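Local coordinates for uncharacterized ACR, COG1565 superfamily (Burkholderia thailandensis, PDB 4F3N), which probably acts as an S-adenosyl-L-methionine-dependent methyltransferase, although its substrate and cellular role have not been established, at residues A280-V285 / S344-A349; A293-D298 / G418-F423; L316-R321 / G326-Y331; A60-L65 / V330-Q335. All coordinates share one frame; numbering follows the deposited sequence.

Contact 1 (A280-V285 / S344-A349); sequences AFVRTV and SAIHEA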
loop_
_atom_site.group_PDB
_atom_site.type_symbol
_atom_site.label_atom_id
_atom_site.label_comp_id
_atom_site.label_asym_id
_atom_site.label_seq_id
_atom_site.Cartn_x
_atom_site.Cartn_y
_atom_site.Cartn_z
ATOM N N ALA A 280 5.020 -5.449 10.562
ATOM C CA ALA A 280 6.362 -5.112 10.991
ATOM C C ALA A 280 6.634 -3.690 10.604
ATOM O O ALA A 280 7.192 -2.919 11.392
ATOM C CB ALA A 280 7.383 -6.027 10.331
ATOM N N PHE A 281 6.207 -3.337 9.386
ATOM C CA PHE A 281 6.415 -1.960 8.873
ATOM C C PHE A 281 5.671 -0.909 9.663
ATOM O O PHE A 281 6.247 0.106 10.044
ATOM C CB PHE A 281 5.998 -1.909 7.409
ATOM C CG PHE A 281 6.099 -0.539 6.779
ATOM C CD1 PHE A 281 7.332 0.002 6.451
ATOM C CD2 PHE A 281 4.968 0.194 6.509
ATOM C CE1 PHE A 281 7.427 1.271 5.895
ATOM C CE2 PHE A 281 5.067 1.460 5.906
ATOM C CZ PHE A 281 6.286 1.987 5.610
ATOM N N VAL A 282 4.400 -1.155 9.950
ATOM C CA VAL A 282 3.602 -0.216 10.728
ATOM C C VAL A 282 4.137 -0.079 12.157
ATOM O O VAL A 282 4.230 1.031 12.683
ATOM C CB VAL A 282 2.120 -0.566 10.679
ATOM C CG1 VAL A 282 1.257 0.291 11.663
ATOM C CG2 VAL A 282 1.642 -0.395 9.241
ATOM N N ARG A 283 4.581 -1.190 12.760
ATOM C CA ARG A 283 5.214 -1.077 14.064
ATOM C C ARG A 283 6.412 -0.159 13.987
ATOM O O ARG A 283 6.593 0.652 14.884
ATOM C CB ARG A 283 5.637 -2.441 14.591
ATOM C CG ARG A 283 4.461 -3.316 14.974
ATOM C CD ARG A 283 4.971 -4.647 15.491
ATOM N NE ARG A 283 3.898 -5.491 16.000
ATOM C CZ ARG A 283 4.000 -6.800 16.225
ATOM N NH1 ARG A 283 5.138 -7.457 15.995
ATOM N NH2 ARG A 283 2.961 -7.460 16.725
ATOM N N THR A 284 7.251 -0.339 12.971
ATOM C CA THR A 284 8.491 0.422 12.845
ATOM C C THR A 284 8.173 1.900 12.655
ATOM O O THR A 284 8.791 2.748 13.262
ATOM C CB THR A 284 9.362 -0.110 11.682
ATOM O OG1 THR A 284 9.697 -1.500 11.950
ATOM C CG2 THR A 284 10.581 0.723 11.480
ATOM N N VAL A 285 7.212 2.200 11.789
ATOM C CA VAL A 285 6.792 3.603 11.589
ATOM C C VAL A 285 6.260 4.271 12.847
ATOM O O VAL A 285 6.607 5.416 13.167
ATOM C CB VAL A 285 5.743 3.685 10.460
ATOM C CG1 VAL A 285 5.179 5.118 10.338
ATOM C CG2 VAL A 285 6.377 3.181 9.165
ATOM N N SER A 344 -7.384 -4.597 10.809
ATOM C CA SER A 344 -7.380 -4.846 12.262
ATOM C C SER A 344 -5.960 -5.105 12.780
ATOM O O SER A 344 -5.543 -4.534 13.780
ATOM C CB SER A 344 -8.304 -6.012 12.623
ATOM O OG SER A 344 -9.617 -5.728 12.182
ATOM N N ALA A 345 -5.225 -5.919 12.061
ATOM C CA ALA A 345 -3.830 -6.191 12.353
ATOM C C ALA A 345 -2.987 -4.923 12.216
ATOM O O ALA A 345 -2.078 -4.725 13.017
ATOM C CB ALA A 345 -3.302 -7.257 11.422
ATOM N N ILE A 346 -3.272 -4.102 11.193
ATOM C CA ILE A 346 -2.586 -2.794 11.074
ATOM C C ILE A 346 -2.885 -1.914 12.286
ATOM O O ILE A 346 -1.980 -1.333 12.884
ATOM C CB ILE A 346 -2.957 -2.085 9.746
ATOM C CG1 ILE A 346 -2.516 -2.918 8.561
ATOM C CG2 ILE A 346 -2.354 -0.661 9.655
ATOM C CD1 ILE A 346 -1.059 -3.381 8.594
ATOM N N HIS A 347 -4.161 -1.826 12.686
ATOM C CA HIS A 347 -4.536 -1.113 13.916
ATOM C C HIS A 347 -3.747 -1.578 15.124
ATOM O O HIS A 347 -3.145 -0.761 15.855
ATOM C CB HIS A 347 -6.024 -1.331 14.153
ATOM C CG HIS A 347 -6.498 -0.883 15.515
ATOM N ND1 HIS A 347 -7.281 -1.656 16.285
ATOM C CD2 HIS A 347 -6.263 0.271 16.225
ATOM C CE1 HIS A 347 -7.573 -1.019 17.432
ATOM N NE2 HIS A 347 -6.977 0.179 17.411
ATOM N N GLU A 348 -3.720 -2.896 15.339
ATOM C CA GLU A 348 -2.984 -3.445 16.494
ATOM C C GLU A 348 -1.496 -3.150 16.417
ATOM O O GLU A 348 -0.861 -2.869 17.436
ATOM C CB GLU A 348 -3.293 -4.953 16.641
ATOM C CG GLU A 348 -4.784 -5.128 16.957
ATOM C CD GLU A 348 -5.366 -6.480 16.576
ATOM O OE1 GLU A 348 -4.603 -7.453 16.372
ATOM O OE2 GLU A 348 -6.616 -6.587 16.452
ATOM N N ALA A 349 -0.960 -3.185 15.217
ATOM C CA ALA A 349 0.467 -2.899 14.973
ATOM C C ALA A 349 0.821 -1.492 15.462
ATOM O O ALA A 349 1.776 -1.312 16.234
ATOM C CB ALA A 349 0.829 -3.077 13.503
#
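Ile-346 and Ala-349 of helix 343-352 pack against Val-282 and Arg-283 of helix 276-288. The pair illustrates how neighbouring helices cover one face of the Rossmann-like sheet of a methyltransferase fold. The two short segments run in roughly the same direction, with an axis separation of 8.6 Å and a signed crossing angle of -30°. At the start of the later segment, Ser-344 does not touch the partner helix; its hydroxyl is hydrogen-bonded with Leu-432 O and Ser-303 N. Two residues on comes Ile-346, whose CB points along the side of the other helix but whose branches reach it. Its CG2 lies 4.0 Å from Val-282 CG2, and its CD1 lies 4.1 Å from the same methyl, the two side chains crossing almost at right angles. Beneath them Ile-410 and Phe-412 of strand 407-414 form the floor. The other valine methyl, CG1, is anti to the backbone N (chi1 172°). From there it rests 3.8 Å from Ile-346 O, a van der Waals contact of a methyl with a helical carbonyl oxygen. Ala-349 closes the walk, its methyl directed at the other helix and 3.9 Å from Val-282 CG1. On the exposed flank the Arg-283 chain starts out alongside this residue, and its second methylene, Arg-283 CG, comes 3.6 Å from Ala-349 O.

Contact 2 (A293-D298 / G418-F423); sequences AAFFID and GALDAF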
loop_
_atom_site.group_PDB
_atom_site.type_symbol
_atom_site.label_atom_id
_atom_site.label_comp_id
_atom_site.label_asym_id
_atom_site.label_seq_id
_atom_site.Cartn_x
_atom_site.Cartn_y
_atom_site.Cartn_z
ATOM N N ALA A 293 1.620 12.405 12.790
ATOM C CA ALA A 293 0.604 11.458 12.385
ATOM C C ALA A 293 1.164 10.591 11.253
ATOM O O ALA A 293 2.154 10.957 10.592
ATOM C CB ALA A 293 -0.660 12.195 11.894
ATOM N N ALA A 294 0.517 9.474 10.998
ATOM C CA ALA A 294 0.876 8.578 9.890
ATOM C C ALA A 294 -0.437 8.151 9.281
ATOM O O ALA A 294 -1.310 7.638 10.007
ATOM C CB ALA A 294 1.715 7.370 10.322
ATOM N N PHE A 295 -0.604 8.418 7.987
ATOM C CA PHE A 295 -1.785 8.034 7.217
ATOM C C PHE A 295 -1.412 6.915 6.258
ATOM O O PHE A 295 -0.440 7.069 5.520
ATOM C CB PHE A 295 -2.276 9.186 6.356
ATOM C CG PHE A 295 -2.764 10.410 7.142
ATOM C CD1 PHE A 295 -4.129 10.577 7.420
ATOM C CD2 PHE A 295 -1.876 11.355 7.561
ATOM C CE1 PHE A 295 -4.603 11.700 8.093
ATOM C CE2 PHE A 295 -2.325 12.472 8.236
ATOM C CZ PHE A 295 -3.685 12.641 8.490
ATOM N N PHE A 296 -2.166 5.816 6.287
ATOM C CA PHE A 296 -2.069 4.748 5.295
ATOM C C PHE A 296 -3.348 4.637 4.513
ATOM O O PHE A 296 -4.414 4.573 5.108
ATOM C CB PHE A 296 -1.721 3.421 5.969
ATOM C CG PHE A 296 -0.407 3.462 6.695
ATOM C CD1 PHE A 296 0.802 3.390 6.004
ATOM C CD2 PHE A 296 -0.375 3.611 8.064
ATOM C CE1 PHE A 296 2.025 3.411 6.694
ATOM C CE2 PHE A 296 0.841 3.697 8.740
ATOM C CZ PHE A 296 2.023 3.584 8.057
ATOM N N ILE A 297 -3.248 4.708 3.190
ATOM C CA ILE A 297 -4.367 4.636 2.287
ATOM C C ILE A 297 -4.212 3.357 1.490
ATOM O O ILE A 297 -3.149 3.137 0.880
ATOM C CB ILE A 297 -4.364 5.818 1.287
ATOM C CG1 ILE A 297 -4.324 7.149 2.090
ATOM C CG2 ILE A 297 -5.621 5.768 0.380
ATOM C CD1 ILE A 297 -3.061 7.949 1.860
ATOM N N ASP A 298 -5.225 2.508 1.510
ATOM C CA ASP A 298 -5.118 1.246 0.782
ATOM C C ASP A 298 -6.439 0.529 0.728
ATOM O O ASP A 298 -7.370 0.797 1.500
ATOM C CB ASP A 298 -4.054 0.351 1.435
ATOM C CG ASP A 298 -3.086 -0.262 0.466
ATOM O OD1 ASP A 298 -3.502 -0.678 -0.661
ATOM O OD2 ASP A 298 -1.881 -0.333 0.819
ATOM N N GLY A 418 -7.694 15.386 20.424
ATOM C CA GLY A 418 -8.851 15.732 19.645
ATOM C C GLY A 418 -8.842 14.962 18.335
ATOM O O GLY A 418 -8.033 14.035 18.158
ATOM N N ALA A 419 -9.722 15.369 17.437
ATOM C CA ALA A 419 -10.041 14.620 16.208
ATOM C C ALA A 419 -9.650 15.466 15.014
ATOM O O ALA A 419 -9.631 16.704 15.116
ATOM C CB ALA A 419 -11.548 14.338 16.154
ATOM N N LEU A 420 -9.332 14.835 13.883
ATOM C CA LEU A 420 -9.275 15.528 12.605
ATOM C C LEU A 420 -10.656 15.590 12.014
ATOM O O LEU A 420 -11.440 14.633 12.155
ATOM C CB LEU A 420 -8.398 14.828 11.550
ATOM C CG LEU A 420 -6.947 14.551 11.903
ATOM C CD1 LEU A 420 -6.312 13.876 10.680
ATOM C CD2 LEU A 420 -6.226 15.823 12.329
ATOM N N ASP A 421 -10.929 16.695 11.345
ATOM C CA ASP A 421 -12.191 16.879 10.603
ATOM C C ASP A 421 -12.369 15.713 9.629
ATOM O O ASP A 421 -13.482 15.234 9.408
ATOM C CB ASP A 421 -12.183 18.220 9.849
ATOM C CG ASP A 421 -12.168 19.436 10.801
ATOM O OD1 ASP A 421 -12.292 19.254 12.027
ATOM O OD2 ASP A 421 -12.002 20.564 10.319
ATOM N N ALA A 422 -11.273 15.225 9.056
ATOM C CA ALA A 422 -11.405 14.142 8.071
ATOM C C ALA A 422 -11.996 12.852 8.593
ATOM O O ALA A 422 -12.555 12.082 7.788
ATOM C CB ALA A 422 -10.078 13.874 7.372
ATOM N N PHE A 423 -11.925 12.625 9.905
ATOM C CA PHE A 423 -12.460 11.426 10.522
ATOM C C PHE A 423 -13.662 11.728 11.432
ATOM O O PHE A 423 -14.178 10.804 12.084
ATOM C CB PHE A 423 -11.394 10.709 11.364
ATOM C CG PHE A 423 -10.221 10.133 10.579
ATOM C CD1 PHE A 423 -10.368 9.014 9.769
ATOM C CD2 PHE A 423 -8.970 10.706 10.681
ATOM C CE1 PHE A 423 -9.274 8.480 9.094
ATOM C CE2 PHE A 423 -7.868 10.197 9.992
ATOM C CZ PHE A 423 -8.023 9.078 9.203
#
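Aliphatic-to-aromatic packing joins Leu-420 to Phe-295, the closer half of this buried contact. The methyl CD1 of Leu-420 meets the far end of the phenyl ring at its edge, near the ring plane, 3.6 Å from Phe-295 CZ and 3.8 Å from Phe-295 CE1. The two side chains come from opposite directions, the ring from strand 293-298 and the leucine from the loop beyond strand 407-414. With the backbones this far apart (11.4 Å between Phe-295 CA and Ala-422 CA), the contact is carried by the ends of the side chains. The aromatic part is looser. Phe-423 CE2 approaches Phe-295 CE1 to 4.1 Å, obliquely to both rings, while Phe-366 meets the Phe-423 ring in a T-shaped arrangement.

Polar interactions serve the loop rather than the interface. A local turn is closed by Phe-423 N donating to Leu-420 O (3.1 Å), and both side chains of this turn reach Phe-295. Gln-131 receives the backbone N of Asp-421, and Asn-369 donates to Ala-422 O. Within the sheet, Phe-295 bonds through its backbone to Val-211 and Gly-213, and its side chain is about 8 Å from that of Asn-214, seen binding S-adenosyl-L-homocysteine in a crystal of this protein but unliganded here. Helix 118-136 also packs on Leu-420, so loop and helix together cover the sheet face bearing Phe-295, as in the alpha/beta sandwich of Rossmann-like methyltransferases.

Contact 3 (L316-R321 / G326-Y331); sequences LMCHYR and GDPFVY. With SO4 (sulfate ion), chain B.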
loop_
_atom_site.group_PDB
_atom_site.type_symbol
_atom_site.label_atom_id
_atom_site.label_comp_id
_atom_site.label_asym_id
_atom_site.label_seq_id
_atom_site.Cartn_x
_atom_site.Cartn_y
_atom_site.Cartn_z
ATOM N N LEU A 316 -5.294 -12.214 -2.974
ATOM C CA LEU A 316 -4.115 -12.061 -3.834
ATOM C C LEU A 316 -4.544 -11.766 -5.256
ATOM O O LEU A 316 -5.452 -12.424 -5.782
ATOM C CB LEU A 316 -3.268 -13.337 -3.814
ATOM C CG LEU A 316 -1.850 -13.165 -4.334
ATOM C CD1 LEU A 316 -1.024 -12.433 -3.271
ATOM C CD2 LEU A 316 -1.227 -14.518 -4.679
ATOM N N MET A 317 -3.912 -10.779 -5.878
ATOM C CA MET A 317 -4.237 -10.454 -7.253
ATOM C C MET A 317 -2.989 -9.954 -7.944
ATOM O O MET A 317 -2.197 -9.224 -7.368
ATOM C CB MET A 317 -5.351 -9.420 -7.338
ATOM C CG MET A 317 -6.031 -9.320 -8.703
ATOM S SD MET A 317 -6.758 -10.837 -9.385
ATOM C CE MET A 317 -7.680 -11.590 -8.029
ATOM N N CYS A 318 -2.833 -10.390 -9.191
ATOM C CA CYS A 318 -1.715 -10.042 -10.026
ATOM C C CYS A 318 -2.199 -9.213 -11.218
ATOM O O CYS A 318 -3.348 -9.350 -11.652
ATOM C CB CYS A 318 -1.011 -11.308 -10.514
ATOM S SG CYS A 318 -0.614 -12.456 -9.170
ATOM N N HIS A 319 -1.324 -8.357 -11.721
ATOM C CA HIS A 319 -1.648 -7.512 -12.860
ATOM C C HIS A 319 -0.550 -7.600 -13.855
ATOM O O HIS A 319 0.547 -7.150 -13.586
ATOM C CB HIS A 319 -1.836 -6.061 -12.420
ATOM C CG HIS A 319 -2.815 -5.912 -11.302
ATOM N ND1 HIS A 319 -2.444 -6.011 -10.009
ATOM C CD2 HIS A 319 -4.181 -5.714 -11.306
ATOM C CE1 HIS A 319 -3.536 -5.875 -9.226
ATOM N NE2 HIS A 319 -4.587 -5.688 -10.009
ATOM N N TYR A 320 -0.874 -8.144 -15.024
ATOM C CA TYR A 320 0.074 -8.296 -16.113
ATOM C C TYR A 320 -0.492 -7.560 -17.330
ATOM O O TYR A 320 -1.548 -7.941 -17.840
ATOM C CB TYR A 320 0.292 -9.776 -16.404
ATOM C CG TYR A 320 1.207 -10.033 -17.591
ATOM C CD1 TYR A 320 2.512 -9.592 -17.592
ATOM C CD2 TYR A 320 0.734 -10.656 -18.740
ATOM C CE1 TYR A 320 3.357 -9.801 -18.683
ATOM C CE2 TYR A 320 1.572 -10.876 -19.816
ATOM C CZ TYR A 320 2.868 -10.427 -19.808
ATOM O OH TYR A 320 3.706 -10.653 -20.920
ATOM N N ARG A 321 0.229 -6.525 -17.765
ATOM C CA ARG A 321 -0.214 -5.650 -18.865
ATOM C C ARG A 321 -1.640 -5.185 -18.551
ATOM O O ARG A 321 -2.570 -5.376 -19.347
ATOM C CB ARG A 321 -0.136 -6.368 -20.203
ATOM C CG ARG A 321 1.267 -6.865 -20.538
ATOM C CD ARG A 321 1.226 -7.852 -21.674
ATOM N NE ARG A 321 1.062 -7.240 -23.002
ATOM C CZ ARG A 321 2.040 -7.048 -23.901
ATOM N NH1 ARG A 321 3.296 -7.379 -23.636
ATOM N NH2 ARG A 321 1.751 -6.530 -25.103
ATOM N N GLY A 326 -5.139 -14.292 -11.159
ATOM C CA GLY A 326 -4.745 -14.850 -9.866
ATOM C C GLY A 326 -3.378 -15.472 -9.774
ATOM O O GLY A 326 -3.008 -15.903 -8.697
ATOM N N ASP A 327 -2.643 -15.568 -10.882
ATOM C CA ASP A 327 -1.469 -16.448 -10.936
ATOM C C ASP A 327 -0.157 -15.694 -10.758
ATOM O O ASP A 327 0.341 -15.060 -11.680
ATOM C CB ASP A 327 -1.456 -17.214 -12.256
ATOM C CG ASP A 327 -0.340 -18.233 -12.337
ATOM O OD1 ASP A 327 0.466 -18.327 -11.391
ATOM O OD2 ASP A 327 -0.284 -18.946 -13.350
ATOM N N PRO A 328 0.475 -15.802 -9.567
ATOM C CA PRO A 328 1.719 -15.082 -9.359
ATOM C C PRO A 328 2.971 -15.646 -10.052
ATOM O O PRO A 328 4.019 -15.034 -9.940
ATOM C CB PRO A 328 1.916 -15.180 -7.852
ATOM C CG PRO A 328 1.346 -16.489 -7.529
ATOM C CD PRO A 328 0.113 -16.605 -8.387
ATOM N N PHE A 329 2.853 -16.773 -10.758
ATOM C CA PHE A 329 3.968 -17.423 -11.413
ATOM C C PHE A 329 4.060 -16.997 -12.885
ATOM O O PHE A 329 5.004 -17.344 -13.578
ATOM C CB PHE A 329 3.786 -18.943 -11.289
ATOM C CG PHE A 329 3.690 -19.407 -9.862
ATOM C CD1 PHE A 329 4.584 -18.919 -8.905
ATOM C CD2 PHE A 329 2.722 -20.275 -9.483
ATOM C CE1 PHE A 329 4.498 -19.309 -7.569
ATOM C CE2 PHE A 329 2.637 -20.696 -8.169
ATOM C CZ PHE A 329 3.509 -20.199 -7.222
ATOM N N VAL A 330 3.112 -16.191 -13.338
ATOM C CA VAL A 330 3.221 -15.554 -14.690
ATOM C C VAL A 330 4.387 -14.540 -14.728
ATOM O O VAL A 330 4.501 -13.658 -13.862
ATOM C CB VAL A 330 1.884 -14.886 -15.093
ATOM C CG1 VAL A 330 2.067 -13.941 -16.299
ATOM C CG2 VAL A 330 0.810 -15.948 -15.347
ATOM N N TYR A 331 5.239 -14.679 -15.733
ATOM C CA TYR A 331 6.355 -13.782 -16.021
ATOM C C TYR A 331 6.913 -13.052 -14.791
ATOM O O TYR A 331 6.694 -11.849 -14.631
ATOM C CB TYR A 331 5.970 -12.789 -17.131
ATOM C CG TYR A 331 5.716 -13.476 -18.446
ATOM C CD1 TYR A 331 6.727 -14.215 -19.065
ATOM C CD2 TYR A 331 4.462 -13.444 -19.037
ATOM C CE1 TYR A 331 6.486 -14.892 -20.254
ATOM C CE2 TYR A 331 4.218 -14.108 -20.230
ATOM C CZ TYR A 331 5.224 -14.848 -20.811
ATOM O OH TYR A 331 4.990 -15.492 -22.018
HETATM S S SO4 B . -1.630 -5.508 -24.791
HETATM O O1 SO4 B . -1.036 -6.638 -25.566
HETATM O O2 SO4 B . -3.048 -5.288 -25.159
HETATM O O3 SO4 B . -1.539 -5.868 -23.344
HETATM O O4 SO4 B . -0.894 -4.228 -25.011
#
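Val-330 CG1 lies over one face of the Tyr-320 ring, 4.2 Å above its plane and toward the rim, while Arg-321 CD covers the opposite face. With chi1 at 176°, CG of Tyr-320 sits beside the carbonyl carbon and the ring swings toward the loop. There it meets the ring of Tyr-331 neither stacked nor edge-to-face, with planes at 34° and centroids 5.3 Å apart. Tyr-331 CD2 makes the touch, 3.5 Å from Tyr-320 CZ, and the Tyr-320 hydroxyl is bonded to Pro-48 O. Farther back in the chain, Cys-318 of strand 317-319 directs its sulfur at the proline backbone, SG lying 3.5 Å from Pro-328 CA. The loop is shaped by an Asx turn, in which Phe-329 N donates to Asp-327 OD1 (2.9 Å) from above the carboxylate plane. At the exposed end, Arg-321 grips a sulfate, probably from the crystallisation liquor, through NE to O3 and NH2 to O1.

The motif is a beta hairpin of strands 317-319 and 324-325 whose trailing loop folds back over the first strand. Strand 336-342 borders strand 317-319 on its other edge, and Phe-78 of helix 78-87 packs against both Leu-316 and Pro-328.

Contact 4 (A60-L65 / V330-Q335); sequences ALAASL and VYPGLQ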
loop_
_atom_site.group_PDB
_atom_site.type_symbol
_atom_site.label_atom_id
_atom_site.label_comp_id
_atom_site.label_asym_id
_atom_site.label_seq_id
_atom_site.Cartn_x
_atom_site.Cartn_y
_atom_site.Cartn_z
ATOM N N ALA A 60 15.833 -14.884 -16.275
ATOM C CA ALA A 60 16.970 -14.868 -15.360
ATOM C C ALA A 60 16.435 -14.852 -13.926
ATOM O O ALA A 60 16.921 -15.598 -13.041
ATOM C CB ALA A 60 17.889 -13.675 -15.626
ATOM N N LEU A 61 15.425 -14.012 -13.706
ATOM C CA LEU A 61 14.850 -13.894 -12.367
ATOM C C LEU A 61 14.266 -15.225 -11.968
ATOM O O LEU A 61 14.520 -15.690 -10.859
ATOM C CB LEU A 61 13.790 -12.807 -12.300
ATOM C CG LEU A 61 13.032 -12.691 -10.988
ATOM C CD1 LEU A 61 13.983 -12.326 -9.853
ATOM C CD2 LEU A 61 11.946 -11.619 -11.221
ATOM N N ALA A 62 13.491 -15.829 -12.866
ATOM C CA ALA A 62 12.873 -17.135 -12.633
ATOM C C ALA A 62 13.924 -18.222 -12.333
ATOM O O ALA A 62 13.772 -18.964 -11.375
ATOM C CB ALA A 62 11.977 -17.566 -13.807
ATOM N N ALA A 63 15.002 -18.278 -13.129
ATOM C CA ALA A 63 16.078 -19.261 -12.887
ATOM C C ALA A 63 16.712 -19.075 -11.510
ATOM O O ALA A 63 17.003 -20.038 -10.810
ATOM C CB ALA A 63 17.168 -19.152 -13.986
ATOM N N SER A 64 16.912 -17.817 -11.090
ATOM C CA SER A 64 17.470 -17.549 -9.789
ATOM C C SER A 64 16.551 -18.043 -8.679
ATOM O O SER A 64 17.002 -18.585 -7.670
ATOM C CB SER A 64 17.816 -16.058 -9.612
ATOM O OG SER A 64 16.644 -15.283 -9.358
ATOM N N LEU A 65 15.243 -17.876 -8.863
ATOM C CA LEU A 65 14.294 -18.391 -7.885
ATOM C C LEU A 65 14.198 -19.906 -7.864
ATOM O O LEU A 65 14.106 -20.502 -6.811
ATOM C CB LEU A 65 12.886 -17.799 -8.128
ATOM C CG LEU A 65 12.640 -16.536 -7.348
ATOM C CD1 LEU A 65 11.450 -15.781 -7.896
ATOM C CD2 LEU A 65 12.600 -16.803 -5.839
ATOM N N VAL A 330 3.112 -16.191 -13.338
ATOM C CA VAL A 330 3.221 -15.554 -14.690
ATOM C C VAL A 330 4.387 -14.540 -14.728
ATOM O O VAL A 330 4.501 -13.658 -13.862
ATOM C CB VAL A 330 1.884 -14.886 -15.093
ATOM C CG1 VAL A 330 2.067 -13.941 -16.299
ATOM C CG2 VAL A 330 0.810 -15.948 -15.347
ATOM N N TYR A 331 5.239 -14.679 -15.733
ATOM C CA TYR A 331 6.355 -13.782 -16.021
ATOM C C TYR A 331 6.913 -13.052 -14.791
ATOM O O TYR A 331 6.694 -11.849 -14.631
ATOM C CB TYR A 331 5.970 -12.789 -17.131
ATOM C CG TYR A 331 5.716 -13.476 -18.446
ATOM C CD1 TYR A 331 6.727 -14.215 -19.065
ATOM C CD2 TYR A 331 4.462 -13.444 -19.037
ATOM C CE1 TYR A 331 6.486 -14.892 -20.254
ATOM C CE2 TYR A 331 4.218 -14.108 -20.230
ATOM C CZ TYR A 331 5.224 -14.848 -20.811
ATOM O OH TYR A 331 4.990 -15.492 -22.018
ATOM N N PRO A 332 7.617 -13.790 -13.912
ATOM C CA PRO A 332 8.267 -13.155 -12.770
ATOM C C PRO A 332 9.042 -11.882 -13.165
ATOM O O PRO A 332 9.836 -11.897 -14.103
ATOM C CB PRO A 332 9.232 -14.231 -12.259
ATOM C CG PRO A 332 8.572 -15.499 -12.618
ATOM C CD PRO A 332 7.894 -15.238 -13.962
ATOM N N GLY A 333 8.802 -10.816 -12.440
ATOM C CA GLY A 333 9.492 -9.552 -12.697
ATOM C C GLY A 333 8.728 -8.635 -13.629
ATOM O O GLY A 333 9.088 -7.442 -13.748
ATOM N N LEU A 334 7.722 -9.151 -14.348
ATOM C CA LEU A 334 6.993 -8.348 -15.341
ATOM C C LEU A 334 5.549 -8.062 -14.960
ATOM O O LEU A 334 4.810 -7.427 -15.718
ATOM C CB LEU A 334 7.027 -9.013 -16.717
ATOM C CG LEU A 334 8.404 -9.387 -17.255
ATOM C CD1 LEU A 334 8.263 -10.013 -18.656
ATOM C CD2 LEU A 334 9.340 -8.179 -17.296
ATOM N N GLN A 335 5.120 -8.539 -13.784
ATOM C CA GLN A 335 3.809 -8.235 -13.297
ATOM C C GLN A 335 3.858 -7.867 -11.806
ATOM O O GLN A 335 4.798 -8.241 -11.089
ATOM C CB GLN A 335 2.839 -9.414 -13.546
ATOM C CG GLN A 335 3.174 -10.685 -12.758
ATOM C CD GLN A 335 2.053 -11.705 -12.788
ATOM O OE1 GLN A 335 1.169 -11.682 -13.666
ATOM N NE2 GLN A 335 2.074 -12.641 -11.825
#
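Leu-61 drives one methyl against the backbone of Pro-332 and Gly-333, and this is where the contact is tight. The methyl CD2 of Leu-61 sits 3.5 Å from Pro-332 C and an equal 3.5 Å from Gly-333 N, so it rests on the peptide link itself rather than on a side chain. A trans first torsion (chi1 174°) carries the leucine outward to reach that link. The proline ring widens the contact: its CB is 3.9 Å from Leu-61 CD2, whereas its CG is a more relaxed 4.2 Å from Ala-62 CB.

The structure being gripped is a type II beta turn from Tyr-331 to Leu-334, closed by Leu-334 N donating to Tyr-331 O (2.9 Å). Gly-333, with phi 93°, takes the third position, the place usual for glycine in this turn, and having no side chain it lets the leucine methyl settle on its backbone. The hydroxyl of Ser-58, one turn earlier on helix 52-71, donates to Pro-332 O.

Within the core the packing is looser at Leu-65, which points at the turn but comes no nearer than 5.1 Å, from its CD1 to Pro-332 CB; Leu-65 and Pro-332 both pack on Tyr-81, Val-85 and Phe-245. On the solvent side Ala-60 and Ala-63 are exposed, and Ser-64 turns its hydroxyl back onto its own helix, OG donating to Leu-61 O at 2.6 Å.

How the contacts relate
Contacts 1 and 2 meet at strand 293-298, whose neighbouring residues face opposite sides of the sheet: Phe-281 CE2 of contact 1 lies 3.7 Å from Phe-296 CE1, while Phe-295 serves contact 2. Contacts 3 and 4 form a second pair, with centres 11 Å apart. They share Val-330 and Tyr-331, and Asp-327 O probably accepts a hydrogen bond from Gln-335 NE2 (3.0 Å). The pairs are well separated, contacts 2 and 4 having centres 38 Å apart. Two residues have been seen to bind S-adenosyl-L-homocysteine in this protein, though none is bound to this chain: Asn-214, on the side of contact 2, and Thr-113, about 10 Å from Met-317 of contact 3, side chain to side chain.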